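Local coordinates for salicylaldehyde dehydrogenase NahF (Pseudomonas putida, PDB 4JZ6), which probably catalyses the NAD-dependent oxidation of salicylaldehyde to salicylate, a step of naphthalene degradation, at residues 22-27 against 63-68. Numbering follows the deposited sequence.
Sequences LFINNA and AQAAEE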
loop_
_atom_site.group_PDB
_atom_site.type_symbol
_atom_site.label_atom_id
_atom_site.label_comp_id
_atom_site.label_asym_id
_atom_site.label_seq_id
_atom_site.Cartn_x
_atom_site.Cartn_y
_atom_site.Cartn_z
ATOM N N LEU A 22 -6.735 -26.925 -15.333
ATOM C CA LEU A 22 -5.786 -25.957 -14.777
ATOM C C LEU A 22 -4.787 -25.558 -15.862
ATOM O O LEU A 22 -4.646 -26.259 -16.868
ATOM C CB LEU A 22 -5.032 -26.576 -13.598
ATOM C CG LEU A 22 -5.540 -26.356 -12.169
ATOM C CD1 LEU A 22 -7.051 -26.141 -12.112
ATOM C CD2 LEU A 22 -5.110 -27.521 -11.273
ATOM N N PHE A 23 -4.085 -24.446 -15.664
ATOM C CA PHE A 23 -3.086 -24.012 -16.638
ATOM C C PHE A 23 -1.756 -23.625 -15.991
ATOM O O PHE A 23 -1.668 -22.621 -15.282
ATOM C CB PHE A 23 -3.629 -22.851 -17.464
ATOM C CG PHE A 23 -2.739 -22.442 -18.595
ATOM C CD1 PHE A 23 -2.689 -23.193 -19.762
ATOM C CD2 PHE A 23 -1.959 -21.298 -18.501
ATOM C CE1 PHE A 23 -1.874 -22.813 -20.820
ATOM C CE2 PHE A 23 -1.144 -20.913 -19.549
ATOM C CZ PHE A 23 -1.103 -21.668 -20.713
ATOM N N ILE A 24 -0.726 -24.434 -16.234
ATOM C CA ILE A 24 0.618 -24.170 -15.723
ATOM C C ILE A 24 1.675 -24.452 -16.794
ATOM O O ILE A 24 1.668 -25.520 -17.407
ATOM C CB ILE A 24 0.933 -25.026 -14.483
ATOM C CG1 ILE A 24 -0.083 -24.759 -13.371
ATOM C CG2 ILE A 24 2.340 -24.748 -13.997
ATOM C CD1 ILE A 24 0.198 -25.513 -12.096
ATOM N N ASN A 25 2.573 -23.492 -17.012
ATOM C CA ASN A 25 3.660 -23.632 -17.988
ATOM C C ASN A 25 3.211 -23.961 -19.412
ATOM O O ASN A 25 3.716 -24.904 -20.020
ATOM C CB ASN A 25 4.675 -24.680 -17.522
ATOM C CG ASN A 25 5.895 -24.062 -16.875
ATOM O OD1 ASN A 25 6.334 -22.974 -17.258
ATOM N ND2 ASN A 25 6.457 -24.755 -15.890
ATOM N N ASN A 26 2.274 -23.177 -19.938
ATOM C CA ASN A 26 1.746 -23.394 -21.282
ATOM C C ASN A 26 1.155 -24.788 -21.457
ATOM O O ASN A 26 1.129 -25.330 -22.565
ATOM C CB ASN A 26 2.814 -23.114 -22.348
ATOM C CG ASN A 26 2.885 -21.644 -22.734
ATOM O OD1 ASN A 26 2.185 -20.800 -22.166
ATOM N ND2 ASN A 26 3.741 -21.331 -23.701
ATOM N N ALA A 27 0.683 -25.365 -20.355
ATOM C CA ALA A 27 0.087 -26.697 -20.390
ATOM C C ALA A 27 -1.237 -26.741 -19.639
ATOM O O ALA A 27 -1.321 -26.322 -18.484
ATOM C CB ALA A 27 1.052 -27.729 -19.822
ATOM N N ALA A 63 3.254 -21.318 -8.539
ATOM C CA ALA A 63 4.130 -20.253 -8.078
ATOM C C ALA A 63 5.554 -20.482 -8.566
ATOM O O ALA A 63 6.226 -19.551 -9.027
ATOM C CB ALA A 63 4.099 -20.162 -6.570
ATOM N N GLN A 64 6.008 -21.726 -8.460
ATOM C CA GLN A 64 7.349 -22.089 -8.899
ATOM C C GLN A 64 7.524 -21.810 -10.389
ATOM O O GLN A 64 8.530 -21.229 -10.807
ATOM C CB GLN A 64 7.652 -23.552 -8.558
ATOM C CG GLN A 64 7.822 -23.797 -7.054
ATOM C CD GLN A 64 7.859 -25.272 -6.682
ATOM O OE1 GLN A 64 7.508 -26.142 -7.485
ATOM N NE2 GLN A 64 8.281 -25.557 -5.455
ATOM N N ALA A 65 6.528 -22.202 -11.178
ATOM C CA ALA A 65 6.511 -21.881 -12.601
ATOM C C ALA A 65 6.622 -20.369 -12.823
ATOM O O ALA A 65 7.438 -19.913 -13.622
ATOM C CB ALA A 65 5.251 -22.425 -13.253
ATOM N N ALA A 66 5.808 -19.600 -12.105
ATOM C CA ALA A 66 5.826 -18.147 -12.237
ATOM C C ALA A 66 7.190 -17.569 -11.869
ATOM O O ALA A 66 7.709 -16.692 -12.565
ATOM C CB ALA A 66 4.735 -17.517 -11.391
ATOM N N GLU A 67 7.764 -18.064 -10.775
ATOM C CA GLU A 67 9.081 -17.617 -10.327
ATOM C C GLU A 67 10.134 -17.902 -11.392
ATOM O O GLU A 67 10.919 -17.026 -11.757
ATOM C CB GLU A 67 9.458 -18.291 -9.002
ATOM C CG GLU A 67 10.868 -17.990 -8.504
ATOM C CD GLU A 67 10.952 -16.747 -7.634
ATOM O OE1 GLU A 67 11.858 -16.687 -6.778
ATOM O OE2 GLU A 67 10.122 -15.829 -7.800
ATOM N N GLU A 68 10.125 -19.133 -11.897
ATOM C CA GLU A 68 11.092 -19.571 -12.894
ATOM C C GLU A 68 11.011 -18.743 -14.174
ATOM O O GLU A 68 12.029 -18.334 -14.723
ATOM C CB GLU A 68 10.884 -21.056 -13.208
ATOM C CG GLU A 68 11.805 -21.604 -14.290
ATOM C CD GLU A 68 13.273 -21.633 -13.878
ATOM O OE1 GLU A 68 13.567 -21.570 -12.660
ATOM O OE2 GLU A 68 14.133 -21.727 -14.785
HETATM O O HOH W 1 8.248 -21.411 -15.786
#
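Asn25 spreads its carboxamide over the methyl group of Ala65, which meets the face of the amide rather than its edge. The methyl lies closer to the nitrogen end, with Asn25 ND2 3.7 Å from Ala65 CB. The same methyl also receives Ile24: CG2 is turned anti to the backbone N, and this branch, not the longer CG1 arm, touches Ala65 CB at 3.8 Å. Two neighbouring side chains of one turn region thus share one small methyl on the helix surface. Alanine suits this place because its short side chain lets the backbones come near each other, with Asn25 CA 6.3 Å from Ala65 CA. Ile24 supplies the buried, apolar part and also packs on Lys61 and Ala62 one turn earlier in the helix.

No direct hydrogen bond crosses the contact. On its outer, solvent-facing side a water donates to both segments, 2.9 Å from Asn25 OD1 and 2.8 Å from Ala65 O, tying the amide to the helix backbone. Asn216 of strand 215-218 touches Ile24 and Ala65 and accepts a hydrogen bond from Asn25 N, joining the turn to that strand, with which Phe23 also pairs through a backbone hydrogen bond to Tyr217.

Asn25 and Asn26 both have positive phi, a conformation asparagine tolerates well among residues with side chains. Together they make a type I' turn, closed by the hydrogen-bonded pair Ile24 and Ala27, where the bond from Ala27 N is weak. Away from the salicylaldehyde sites, this is a two-residue β-hairpin in the N-terminal part of the aldehyde dehydrogenase fold, its turn resting against helix 56-73.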